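Local coordinates for protein UDP-galactopyranose mutase (Deinococcus radiodurans, PDB 3HDQ) that probably catalyses the interconversion of UDP-galactopyranose and UDP-galactofuranose, and binds flavin-adenine dinucleotide together with its UDP-sugar substrate, at residues A[45-50]-A[382-387]; A[69-72]-A[78-81]; A[82-87]-A[305-310]; A[365-370]-A[377-382]. All coordinates share one frame; numbering follows the deposited sequence.

Contact 1: residues A[45-50]-A[382-387]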
# COMPACT_ATOMS: atom_id res chain seq x y z
N ALA A 45 -2.05 15.62 -11.35
CA ALA A 45 -1.42 15.99 -10.09
C ALA A 45 0.09 16.09 -10.27
O ALA A 45 0.73 17.01 -9.77
CB ALA A 45 -1.77 15.00 -9.00
N GLU A 46 0.67 15.13 -10.99
CA GLU A 46 2.12 15.12 -11.20
C GLU A 46 2.59 16.31 -12.05
O GLU A 46 3.56 16.98 -11.69
CB GLU A 46 2.57 13.79 -11.83
CG GLU A 46 4.08 13.64 -11.97
CD GLU A 46 4.63 14.28 -13.24
OE1 GLU A 46 3.95 14.20 -14.29
OE2 GLU A 46 5.73 14.85 -13.19
N ARG A 47 1.91 16.54 -13.17
CA ARG A 47 2.25 17.64 -14.07
C ARG A 47 2.10 19.00 -13.37
O ARG A 47 3.01 19.80 -13.41
CB ARG A 47 1.38 17.61 -15.33
CG ARG A 47 1.66 16.41 -16.24
CD ARG A 47 2.99 16.56 -16.99
NE ARG A 47 4.13 16.35 -16.11
CZ ARG A 47 5.33 16.90 -16.27
NH1 ARG A 47 6.31 16.65 -15.41
NH2 ARG A 47 5.54 17.71 -17.30
N LEU A 48 0.95 19.24 -12.75
CA LEU A 48 0.72 20.52 -12.09
C LEU A 48 1.76 20.72 -10.96
O LEU A 48 2.29 21.82 -10.77
CB LEU A 48 -0.71 20.62 -11.54
CG LEU A 48 -1.93 21.13 -12.33
CD1 LEU A 48 -1.59 22.19 -13.39
CD2 LEU A 48 -2.80 20.02 -12.92
N ALA A 49 2.06 19.64 -10.23
CA ALA A 49 3.01 19.70 -9.12
C ALA A 49 4.40 20.12 -9.57
O ALA A 49 5.09 20.90 -8.89
CB ALA A 49 3.08 18.37 -8.41
N SER A 50 4.82 19.59 -10.72
CA SER A 50 6.16 19.83 -11.23
C SER A 50 6.29 21.28 -11.71
O SER A 50 7.40 21.79 -11.84
CB SER A 50 6.46 18.89 -12.39
OG SER A 50 5.79 19.33 -13.57
N ALA A 382 -2.82 16.18 -22.38
CA ALA A 382 -3.33 17.22 -23.27
C ALA A 382 -4.13 18.27 -22.49
O ALA A 382 -4.10 19.45 -22.83
CB ALA A 382 -4.19 16.61 -24.38
N THR A 383 -4.82 17.83 -21.44
CA THR A 383 -5.53 18.76 -20.57
C THR A 383 -4.53 19.66 -19.85
O THR A 383 -4.78 20.85 -19.67
CB THR A 383 -6.43 18.02 -19.55
OG1 THR A 383 -7.47 17.34 -20.24
CG2 THR A 383 -7.05 18.99 -18.57
N PHE A 384 -3.39 19.09 -19.45
CA PHE A 384 -2.37 19.87 -18.76
C PHE A 384 -1.85 21.00 -19.64
O PHE A 384 -1.76 22.15 -19.20
CB PHE A 384 -1.21 18.99 -18.28
CG PHE A 384 -0.05 19.76 -17.72
CD1 PHE A 384 -0.20 20.53 -16.57
CD2 PHE A 384 1.20 19.73 -18.35
CE1 PHE A 384 0.87 21.24 -16.05
CE2 PHE A 384 2.27 20.44 -17.83
CZ PHE A 384 2.11 21.20 -16.68
N ARG A 385 -1.51 20.68 -20.89
CA ARG A 385 -1.08 21.70 -21.85
C ARG A 385 -2.13 22.80 -22.06
O ARG A 385 -1.79 23.97 -22.25
CB ARG A 385 -0.69 21.07 -23.19
CG ARG A 385 0.71 20.49 -23.22
CD ARG A 385 1.02 19.85 -24.57
NE ARG A 385 0.92 18.39 -24.54
CZ ARG A 385 -0.09 17.69 -25.07
NH1 ARG A 385 -1.09 18.30 -25.68
NH2 ARG A 385 -0.07 16.36 -24.98
N ARG A 386 -3.40 22.43 -22.05
CA ARG A 386 -4.45 23.45 -22.14
C ARG A 386 -4.52 24.32 -20.87
O ARG A 386 -4.59 25.53 -20.96
CB ARG A 386 -5.81 22.85 -22.48
CG ARG A 386 -5.91 22.36 -23.91
CD ARG A 386 -7.36 22.29 -24.36
NE ARG A 386 -8.19 21.70 -23.32
CZ ARG A 386 -8.38 20.39 -23.15
NH1 ARG A 386 -7.79 19.52 -23.97
NH2 ARG A 386 -9.16 19.97 -22.17
N LEU A 387 -4.49 23.70 -19.69
CA LEU A 387 -4.48 24.49 -18.46
C LEU A 387 -3.33 25.48 -18.47
O LEU A 387 -3.45 26.60 -17.98
CB LEU A 387 -4.36 23.61 -17.21
CG LEU A 387 -5.59 23.15 -16.41
CD1 LEU A 387 -6.82 23.95 -16.76
CD2 LEU A 387 -5.84 21.67 -16.63
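Phe384 is the centre of the contact between residues 45-50 and 382-387, and Arg47 and Leu48 share its ring, one over a face and the other at the edge. Arg47 CB sits 3.5 Å from the centroid of the Phe384 ring, only 9° off the ring normal, in a clear CH-pi contact. The ring can reach that far because CG of Phe384 is anti to its own backbone N (chi1 173°), which sends it out from its helix toward the other. The chain of Arg47 then bends at chi2 and chi3, so that CG and CD still graze the ring while the guanidinium turns off. Purely apolar packing comes next: Leu48 CD1 meets the rim of the same ring, near its plane, 3.7 Å from Phe384 CE1.

Both segments are helical. Residues 45-50 belong to helix 39-50, the first helix of the Rossmann-type nucleotide-binding fold, and residues 382-387 to the C-terminal helix 373-388; Leu48 and Leu387 both also rest on Tyr32 of the central parallel strand 30-35.

The polar interactions stay on the side of helix 39-50. Arg47 grips Glu46 side-on through two nitrogens: NE lies 2.8 Å from Glu46 OE1 and NH1 2.9 Å from Glu46 OE2, the latter nearly straight at 177°. This pairing holds the guanidinium in its turned position. Glu46 also forms a salt bridge with Arg100 and a hydrogen bond with Tyr97, so its carboxylate is shared between two arginines. Ser50 OG donates to Arg47 O at 2.8 Å, back within the helix.

Contact 2: residues A[69-72]-A[78-81]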
# COMPACT_ATOMS: atom_id res chain seq x y z
N TYR A 69 -5.34 0.16 -9.55
CA TYR A 69 -4.66 -0.18 -8.31
C TYR A 69 -4.34 -1.67 -8.29
O TYR A 69 -5.16 -2.49 -8.69
CB TYR A 69 -5.57 0.17 -7.14
CG TYR A 69 -5.08 -0.29 -5.79
CD1 TYR A 69 -4.03 0.35 -5.16
CD2 TYR A 69 -5.70 -1.34 -5.12
CE1 TYR A 69 -3.60 -0.04 -3.90
CE2 TYR A 69 -5.28 -1.74 -3.87
CZ TYR A 69 -4.22 -1.09 -3.27
OH TYR A 69 -3.79 -1.48 -2.04
N ASP A 70 -3.14 -2.02 -7.83
CA ASP A 70 -2.84 -3.43 -7.55
C ASP A 70 -2.25 -3.64 -6.15
O ASP A 70 -1.78 -2.70 -5.51
CB ASP A 70 -1.95 -4.04 -8.64
CG ASP A 70 -0.61 -3.36 -8.77
OD1 ASP A 70 -0.02 -3.46 -9.86
OD2 ASP A 70 -0.14 -2.73 -7.80
N CYS A 71 -2.30 -4.87 -5.68
CA CYS A 71 -1.84 -5.17 -4.33
C CYS A 71 -1.57 -6.66 -4.17
O CYS A 71 -2.00 -7.49 -4.98
CB CYS A 71 -2.89 -4.73 -3.32
SG CYS A 71 -4.41 -5.67 -3.47
N TYR A 72 -0.85 -7.00 -3.12
CA TYR A 72 -0.56 -8.39 -2.82
C TYR A 72 -1.69 -8.96 -1.95
O TYR A 72 -2.10 -8.34 -0.97
CB TYR A 72 0.78 -8.50 -2.10
CG TYR A 72 1.99 -8.32 -3.00
CD1 TYR A 72 2.65 -9.42 -3.54
CD2 TYR A 72 2.47 -7.05 -3.32
CE1 TYR A 72 3.75 -9.27 -4.36
CE2 TYR A 72 3.58 -6.89 -4.15
CZ TYR A 72 4.21 -8.00 -4.66
OH TYR A 72 5.31 -7.88 -5.49
N LEU A 78 0.61 -10.95 -6.29
CA LEU A 78 0.28 -9.64 -6.83
C LEU A 78 -0.96 -9.71 -7.72
O LEU A 78 -0.95 -10.42 -8.72
CB LEU A 78 1.46 -9.10 -7.64
CG LEU A 78 1.35 -7.68 -8.22
CD1 LEU A 78 1.16 -6.63 -7.11
CD2 LEU A 78 2.58 -7.38 -9.05
N ILE A 79 -2.03 -9.01 -7.35
CA ILE A 79 -3.29 -9.06 -8.10
C ILE A 79 -3.83 -7.67 -8.45
O ILE A 79 -3.35 -6.65 -7.94
CB ILE A 79 -4.41 -9.73 -7.30
CG1 ILE A 79 -4.73 -8.85 -6.07
CG2 ILE A 79 -4.01 -11.14 -6.93
CD1 ILE A 79 -5.96 -9.23 -5.32
N HIS A 80 -4.84 -7.65 -9.31
CA HIS A 80 -5.59 -6.42 -9.59
C HIS A 80 -7.00 -6.55 -9.03
O HIS A 80 -7.83 -7.27 -9.60
CB HIS A 80 -5.66 -6.14 -11.09
CG HIS A 80 -4.33 -6.20 -11.78
ND1 HIS A 80 -4.19 -6.09 -13.15
CD2 HIS A 80 -3.08 -6.36 -11.29
CE1 HIS A 80 -2.92 -6.18 -13.47
NE2 HIS A 80 -2.21 -6.34 -12.36
N PRO A 81 -7.28 -5.88 -7.91
CA PRO A 81 -8.60 -6.03 -7.29
C PRO A 81 -9.77 -5.72 -8.24
O PRO A 81 -10.84 -6.30 -8.04
CB PRO A 81 -8.57 -5.03 -6.13
CG PRO A 81 -7.10 -4.85 -5.82
CD PRO A 81 -6.40 -4.97 -7.16
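Leu78 stands over one face of the Tyr72 ring, CD1 lying 4.1 Å from the ring centroid and displaced toward the rim. The two residues form an antiparallel non-hydrogen-bonded pair, and with CG of Leu78 anti to its backbone N (chi1 -176°) the branch ending in CD1 reaches across to the aromatic carbons. Tyr72 of the second subunit stacks on this one, which brings the pair to the subunit boundary.

Cys71 and Ile79, the neighbouring hydrogen-bonded pair, are joined by two backbone bonds: Cys71 N to Ile79 O, 3.1 Å, and the straighter Ile79 N to Cys71 O, 2.8 Å and 174°. Their side chains lie on the other face from Leu78 and Tyr72. Cys71 SG touches Pro81 CG at 3.7 Å, and the same proline carbon meets Tyr69 CD2 at 3.8 Å, the proline and tyrosine side chains crossing at about a right angle.

Asp70 brings its CB to 3.0 Å from Ile79 O and to the imidazole of His80 at CD2. Its carboxylate is engaged by the backbone N of Tyr222, whereas His80 ND1 pairs with His85 N. A short two-stranded antiparallel beta hairpin results, 71-72 with 78-79, whose return limb runs into the loop that binds the flavin.

Contact 3: residues A[82-87]-A[305-310]. With FAD (flavin-adenine dinucleotide), chain L.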
# COMPACT_ATOMS: atom_id res chain seq x y z
N TYR A 82 -9.58 -4.86 -9.23
CA TYR A 82 -10.69 -4.46 -10.11
C TYR A 82 -10.61 -5.03 -11.53
O TYR A 82 -11.03 -4.37 -12.50
CB TYR A 82 -10.82 -2.93 -10.19
CG TYR A 82 -10.82 -2.26 -8.85
CD1 TYR A 82 -9.66 -1.70 -8.32
CD2 TYR A 82 -11.98 -2.19 -8.09
CE1 TYR A 82 -9.65 -1.10 -7.08
CE2 TYR A 82 -11.99 -1.58 -6.84
CZ TYR A 82 -10.81 -1.04 -6.33
OH TYR A 82 -10.80 -0.44 -5.09
N GLY A 83 -10.09 -6.24 -11.65
CA GLY A 83 -10.00 -6.89 -12.94
C GLY A 83 -8.65 -6.67 -13.61
O GLY A 83 -7.93 -5.74 -13.26
N PRO A 84 -8.32 -7.52 -14.58
CA PRO A 84 -7.00 -7.49 -15.21
C PRO A 84 -6.75 -6.16 -15.92
O PRO A 84 -7.58 -5.74 -16.74
CB PRO A 84 -7.09 -8.61 -16.24
CG PRO A 84 -8.55 -8.69 -16.58
CD PRO A 84 -9.28 -8.36 -15.32
N HIS A 85 -5.64 -5.51 -15.62
CA HIS A 85 -5.22 -4.32 -16.36
C HIS A 85 -3.91 -4.54 -17.12
O HIS A 85 -2.84 -4.64 -16.51
CB HIS A 85 -5.11 -3.12 -15.41
CG HIS A 85 -6.44 -2.59 -14.99
ND1 HIS A 85 -7.38 -3.37 -14.34
CD2 HIS A 85 -7.00 -1.37 -15.14
CE1 HIS A 85 -8.46 -2.64 -14.11
NE2 HIS A 85 -8.25 -1.43 -14.59
N ILE A 86 -4.00 -4.64 -18.44
CA ILE A 86 -2.83 -4.87 -19.28
C ILE A 86 -2.45 -3.57 -20.00
O ILE A 86 -3.24 -3.02 -20.78
CB ILE A 86 -3.08 -6.01 -20.32
CG1 ILE A 86 -3.35 -7.36 -19.64
CG2 ILE A 86 -1.88 -6.17 -21.23
CD1 ILE A 86 -4.74 -7.52 -19.07
N PHE A 87 -1.26 -3.05 -19.73
CA PHE A 87 -0.88 -1.78 -20.35
C PHE A 87 -0.43 -1.95 -21.80
O PHE A 87 0.38 -2.81 -22.11
CB PHE A 87 0.19 -1.02 -19.56
CG PHE A 87 0.50 0.32 -20.17
CD1 PHE A 87 -0.32 1.42 -19.93
CD2 PHE A 87 1.57 0.48 -21.05
CE1 PHE A 87 -0.06 2.65 -20.52
CE2 PHE A 87 1.84 1.70 -21.64
CZ PHE A 87 1.02 2.79 -21.38
N ARG A 305 -15.39 -13.67 -17.96
CA ARG A 305 -14.02 -14.15 -18.11
C ARG A 305 -13.33 -14.48 -16.78
O ARG A 305 -13.79 -14.07 -15.71
CB ARG A 305 -13.18 -13.13 -18.90
CG ARG A 305 -13.20 -11.75 -18.31
CD ARG A 305 -12.38 -10.75 -19.12
NE ARG A 305 -12.52 -9.43 -18.52
CZ ARG A 305 -12.34 -8.28 -19.15
NH1 ARG A 305 -11.99 -8.24 -20.43
NH2 ARG A 305 -12.51 -7.14 -18.48
N VAL A 306 -12.23 -15.24 -16.88
CA VAL A 306 -11.33 -15.52 -15.77
C VAL A 306 -9.95 -15.09 -16.19
O VAL A 306 -9.52 -15.40 -17.30
CB VAL A 306 -11.16 -17.02 -15.50
CG1 VAL A 306 -10.93 -17.28 -14.00
CG2 VAL A 306 -12.30 -17.82 -16.05
N SER A 307 -9.24 -14.43 -15.29
CA SER A 307 -7.88 -14.02 -15.56
C SER A 307 -6.95 -14.54 -14.48
O SER A 307 -7.35 -14.69 -13.32
CB SER A 307 -7.79 -12.50 -15.68
OG SER A 307 -8.61 -12.05 -16.74
N GLU A 308 -5.70 -14.82 -14.87
CA GLU A 308 -4.71 -15.38 -13.95
C GLU A 308 -3.50 -14.47 -13.91
O GLU A 308 -2.74 -14.37 -14.88
CB GLU A 308 -4.29 -16.79 -14.38
CG GLU A 308 -3.35 -17.49 -13.41
CD GLU A 308 -3.05 -18.92 -13.82
OE1 GLU A 308 -2.54 -19.68 -12.97
OE2 GLU A 308 -3.31 -19.27 -14.99
N PHE A 309 -3.32 -13.80 -12.78
CA PHE A 309 -2.42 -12.67 -12.69
C PHE A 309 -0.95 -12.97 -12.95
O PHE A 309 -0.24 -12.12 -13.48
CB PHE A 309 -2.62 -11.97 -11.36
CG PHE A 309 -3.94 -11.28 -11.26
CD1 PHE A 309 -4.91 -11.73 -10.38
CD2 PHE A 309 -4.24 -10.21 -12.11
CE1 PHE A 309 -6.14 -11.10 -10.32
CE2 PHE A 309 -5.47 -9.59 -12.05
CZ PHE A 309 -6.42 -10.03 -11.16
N LYS A 310 -0.50 -14.18 -12.60
CA LYS A 310 0.91 -14.51 -12.79
C LYS A 310 1.32 -14.47 -14.27
O LYS A 310 2.47 -14.17 -14.59
CB LYS A 310 1.27 -15.86 -12.16
CG LYS A 310 1.38 -15.82 -10.63
CD LYS A 310 1.30 -17.24 -10.04
CE LYS A 310 2.57 -18.05 -10.29
NZ LYS A 310 2.43 -19.45 -9.79
PA FAD L . -10.65 5.76 -12.51
O1A FAD L . -9.69 4.73 -12.35
O2A FAD L . -11.94 5.20 -12.47
O5B FAD L . -10.45 6.74 -11.33
C5B FAD L . -11.33 7.73 -10.97
C4B FAD L . -11.26 7.86 -9.49
O4B FAD L . -12.12 8.86 -9.06
C3B FAD L . -11.77 6.58 -8.86
O3B FAD L . -10.80 5.92 -8.12
C2B FAD L . -12.88 7.03 -7.96
O2B FAD L . -12.79 6.37 -6.76
C1B FAD L . -12.64 8.50 -7.84
N9A FAD L . -13.87 9.21 -7.49
C8A FAD L . -15.05 9.21 -8.12
N7A FAD L . -15.90 9.97 -7.48
C5A FAD L . -15.29 10.48 -6.42
C6A FAD L . -15.68 11.32 -5.41
N6A FAD L . -16.82 11.92 -5.46
N1A FAD L . -14.82 11.68 -4.44
C2A FAD L . -13.56 11.19 -4.45
N3A FAD L . -13.17 10.36 -5.44
C4A FAD L . -14.02 10.00 -6.41
N1 FAD L . -7.27 -0.35 -19.66
C2 FAD L . -6.22 -0.76 -20.38
O2 FAD L . -5.53 0.01 -20.98
N3 FAD L . -5.95 -2.07 -20.42
C4 FAD L . -6.72 -2.96 -19.74
O4 FAD L . -6.49 -4.12 -19.76
C4X FAD L . -7.78 -2.52 -19.03
N5 FAD L . -8.55 -3.41 -18.37
C5X FAD L . -9.61 -2.97 -17.66
C6 FAD L . -10.38 -3.88 -16.98
C7 FAD L . -11.45 -3.45 -16.26
C7M FAD L . -12.29 -4.42 -15.53
C8 FAD L . -11.75 -2.12 -16.20
C8M FAD L . -12.93 -1.71 -15.41
C9 FAD L . -10.97 -1.21 -16.88
C9A FAD L . -9.89 -1.62 -17.62
N10 FAD L . -9.11 -0.73 -18.29
C10 FAD L . -8.06 -1.20 -18.99
C1' FAD L . -9.45 0.71 -18.36
C2' FAD L . -8.85 1.53 -17.24
O2' FAD L . -9.41 1.04 -16.07
C3' FAD L . -9.19 3.01 -17.34
O3' FAD L . -8.67 3.65 -18.42
C4' FAD L . -8.47 3.78 -16.29
O4' FAD L . -8.31 2.88 -15.24
C5' FAD L . -9.30 4.98 -15.94
O5' FAD L . -8.62 6.01 -15.32
P FAD L . -9.44 7.17 -14.69
O1P FAD L . -8.58 7.97 -13.92
O2P FAD L . -9.96 7.93 -15.76
O3P FAD L . -10.60 6.54 -13.86
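Pro84 points its CB and CG at strand 305-308, CG coming to 3.4 Å from Ser307 OG. The hydroxyl lies against the proline carbons in simple van der Waals contact; its hydrogen-bonding partner is Thr294, on the neighbouring strand. Phe309 meets the same proline differently, presenting the edge of its ring so that CE2 lies 4.1 Å from Pro84 CA. Arg305 reaches past on an extended chain, its guanidinium oblique to Pro84 CG and edge-on to the flavin methyl carbon C7M. Glu325 forms a salt bridge with NE of that arginine, while NH2 makes one with the substrate diphosphate.

The loop 82-87 follows the hairpin of the FAD-binding Rossmann-like domain, and strand 305-308 lies in the mixed sheet that helps to line the substrate pocket; the isoalloxazine sits beside the place where they meet. His85 lies over the flavin, with C5X 3.7 Å above the imidazole plane of His85 and over its centre. Two bonds at the imidazole fix the rotation of this ring: ND1 donates to Gly83 O at 2.7 Å, approaching from above the carbonyl plane, and NE2 shares a hydrogen bond of 3.1 Å with O2' of the ribityl chain. Ile86 reads the pyrimidine end of the flavin with its backbone, its N donating to O4 at 2.9 Å in a nearly straight bond (171°), and its O accepting from N3, a more bent one at 142°. Pro84 O lies 3.0 Å from flavin N5, close to the redox centre of the ring system.

Contact 4: residues A[365-370]-A[377-382]. With GDU (galactose-uridine-5'-diphosphate), chain K.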
# COMPACT_ATOMS: atom_id res chain seq x y z
N LEU A 365 -14.65 8.23 -16.70
CA LEU A 365 -15.97 8.45 -16.09
C LEU A 365 -16.50 9.87 -16.29
O LEU A 365 -17.68 10.07 -16.56
CB LEU A 365 -15.91 8.17 -14.59
CG LEU A 365 -15.42 6.76 -14.26
CD1 LEU A 365 -15.43 6.55 -12.76
CD2 LEU A 365 -16.32 5.76 -14.98
N ALA A 366 -15.60 10.83 -16.15
CA ALA A 366 -15.95 12.23 -16.17
C ALA A 366 -16.29 12.75 -17.57
O ALA A 366 -17.07 13.71 -17.72
CB ALA A 366 -14.80 13.04 -15.55
N THR A 367 -15.72 12.13 -18.60
CA THR A 367 -16.01 12.53 -19.97
C THR A 367 -16.75 11.44 -20.73
O THR A 367 -16.94 11.53 -21.94
CB THR A 367 -14.74 12.96 -20.76
OG1 THR A 367 -13.87 11.84 -20.98
CG2 THR A 367 -13.99 14.04 -20.00
N TYR A 368 -17.17 10.40 -20.01
CA TYR A 368 -18.01 9.35 -20.57
C TYR A 368 -17.40 8.76 -21.85
O TYR A 368 -18.06 8.64 -22.88
CB TYR A 368 -19.43 9.88 -20.84
CG TYR A 368 -20.52 8.82 -20.78
CD1 TYR A 368 -20.80 8.16 -19.60
CD2 TYR A 368 -21.27 8.51 -21.91
CE1 TYR A 368 -21.79 7.21 -19.53
CE2 TYR A 368 -22.27 7.55 -21.85
CZ TYR A 368 -22.52 6.91 -20.65
OH TYR A 368 -23.51 5.95 -20.57
N ARG A 369 -16.13 8.39 -21.76
CA ARG A 369 -15.41 7.84 -22.89
C ARG A 369 -14.85 6.45 -22.55
O ARG A 369 -14.26 6.26 -21.49
CB ARG A 369 -14.31 8.80 -23.33
CG ARG A 369 -14.88 10.07 -23.96
CD ARG A 369 -13.80 11.00 -24.44
NE ARG A 369 -14.30 12.34 -24.75
CZ ARG A 369 -13.51 13.35 -25.10
NH1 ARG A 369 -12.20 13.17 -25.17
NH2 ARG A 369 -14.03 14.54 -25.36
N TYR A 370 -15.08 5.49 -23.44
CA TYR A 370 -14.62 4.11 -23.24
C TYR A 370 -13.11 4.02 -23.51
O TYR A 370 -12.68 3.44 -24.51
CB TYR A 370 -15.42 3.14 -24.14
CG TYR A 370 -15.34 1.64 -23.83
CD1 TYR A 370 -14.34 1.12 -23.03
CD2 TYR A 370 -16.25 0.75 -24.40
CE1 TYR A 370 -14.26 -0.26 -22.77
CE2 TYR A 370 -16.18 -0.62 -24.15
CZ TYR A 370 -15.18 -1.12 -23.33
OH TYR A 370 -15.10 -2.47 -23.07
N VAL A 377 -4.15 8.60 -20.06
CA VAL A 377 -2.90 9.34 -19.86
C VAL A 377 -2.76 10.45 -20.92
O VAL A 377 -2.47 11.60 -20.60
CB VAL A 377 -1.66 8.43 -19.85
CG1 VAL A 377 -0.40 9.26 -19.82
CG2 VAL A 377 -1.68 7.48 -18.64
N ALA A 378 -2.99 10.11 -22.18
CA ALA A 378 -2.88 11.08 -23.27
C ALA A 378 -3.87 12.22 -23.08
O ALA A 378 -3.55 13.38 -23.34
CB ALA A 378 -3.10 10.41 -24.64
N GLN A 379 -5.08 11.89 -22.63
CA GLN A 379 -6.09 12.91 -22.35
C GLN A 379 -5.60 13.87 -21.26
O GLN A 379 -5.71 15.09 -21.39
CB GLN A 379 -7.43 12.28 -21.95
CG GLN A 379 -8.61 13.26 -22.00
CD GLN A 379 -9.89 12.71 -21.36
OE1 GLN A 379 -9.85 12.05 -20.32
NE2 GLN A 379 -11.03 13.00 -21.99
N ALA A 380 -5.06 13.30 -20.19
CA ALA A 380 -4.59 14.09 -19.05
C ALA A 380 -3.42 15.01 -19.43
O ALA A 380 -3.38 16.17 -19.00
CB ALA A 380 -4.22 13.17 -17.88
N LEU A 381 -2.48 14.50 -20.22
CA LEU A 381 -1.34 15.29 -20.67
C LEU A 381 -1.83 16.44 -21.53
O LEU A 381 -1.31 17.55 -21.43
CB LEU A 381 -0.35 14.44 -21.47
CG LEU A 381 0.36 13.34 -20.68
CD1 LEU A 381 1.25 12.52 -21.60
CD2 LEU A 381 1.17 13.94 -19.54
N ALA A 382 -2.82 16.18 -22.38
CA ALA A 382 -3.33 17.22 -23.27
C ALA A 382 -4.13 18.27 -22.49
O ALA A 382 -4.10 19.45 -22.83
CB ALA A 382 -4.19 16.61 -24.38
N1 GDU K . -16.35 -8.79 -27.13
C2 GDU K . -16.87 -9.91 -27.30
N3 GDU K . -16.51 -11.12 -27.20
C4 GDU K . -15.24 -11.26 -26.79
C5 GDU K . -14.46 -10.03 -26.53
C6 GDU K . -15.05 -8.83 -26.70
O2 GDU K . -18.22 -9.80 -27.71
O4 GDU K . -14.75 -12.37 -26.60
C1D GDU K . -17.03 -7.54 -27.30
C2D GDU K . -17.94 -7.03 -26.16
O2D GDU K . -18.99 -6.19 -26.62
C3D GDU K . -16.92 -6.28 -25.31
C4D GDU K . -16.21 -5.52 -26.43
O4D GDU K . -16.15 -6.42 -27.54
O3D GDU K . -17.57 -5.44 -24.36
C5D GDU K . -14.93 -4.80 -26.04
O5D GDU K . -14.04 -5.87 -25.65
PA GDU K . -12.91 -5.67 -24.53
O1A GDU K . -11.99 -6.84 -24.61
O2A GDU K . -12.16 -4.44 -24.86
O3A GDU K . -13.56 -5.68 -23.08
PB GDU K . -12.90 -4.93 -21.85
O1B GDU K . -13.88 -5.21 -20.78
O2B GDU K . -12.76 -3.46 -21.95
O3B GDU K . -11.51 -5.59 -21.37
C1' GDU K . -10.43 -5.12 -20.54
C2' GDU K . -9.46 -4.29 -21.42
C3' GDU K . -9.18 -5.15 -22.67
C4' GDU K . -8.35 -6.39 -22.23
C5' GDU K . -9.10 -7.10 -21.07
C6' GDU K . -8.25 -8.18 -20.34
O2' GDU K . -9.98 -2.99 -21.70
O3' GDU K . -8.50 -4.34 -23.65
O4' GDU K . -7.05 -5.93 -21.82
O5' GDU K . -9.74 -6.29 -20.04
O6' GDU K . -8.55 -9.52 -20.79
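The loop 365-370 and residues 377-382 of helix 373-388 keep their backbones well apart, 10.2 Å between the CA atoms of Thr367 and Gln379 at their nearest, a gap spanned mainly by the side chain of Gln379. That chain is extended beyond CG, and its amide NE2 donates to Thr367 OG1 at 3.2 Å. The bond is almost straight, 174°, and the hydroxyl oxygen lies in the amide plane. Thr367 comes from the opposite direction, and its rotation (chi1 68°) points OG1 at the amide of Gln379 while letting it also reach Gly363 O.

Arg369 reaches in obliquely on an extended chain. Its NH1 lies 3.4 Å from Gln379 NE2, a meeting of two donors and no bond, the guanidinium and amide planes being 44° apart. At the end of the loop, Tyr370 OH donates to O2B of the substrate diphosphate at 2.8 Å, with that oxygen near the plane of the tyrosine ring, while Arg198 makes a cation-pi contact with the ring.

Gly363 completes the polar network, its N bonding to Gln379 OE1 and its O to Thr367 OG1. Both ends of the amide are thereby engaged, which implies a defined amide orientation and ties the substrate-binding loop to the C-terminal helix.

Along the chain, contact 1 closes a loop of 331 residues within which the other three are nested, contact 2 coming first, then contact 3, then contact 4. Contacts 1 and 4 share helix 373-388 and Ala382, their centres about 13 Å apart, and so set the C-terminal helix against both helix 39-50 and the loop 365-370 that leads into the C-terminal helix. Contacts 2 and 3 form a second pair, their centres about 10 Å apart and in direct touch, coupled by His80 with His85 and by Phe309 packing on the hairpin. Contacts 3 and 4 lie on opposite sides of the chain's centre, yet each reaches the bound substrate, so elements distant in sequence converge on one flavin and UDP-sugar site.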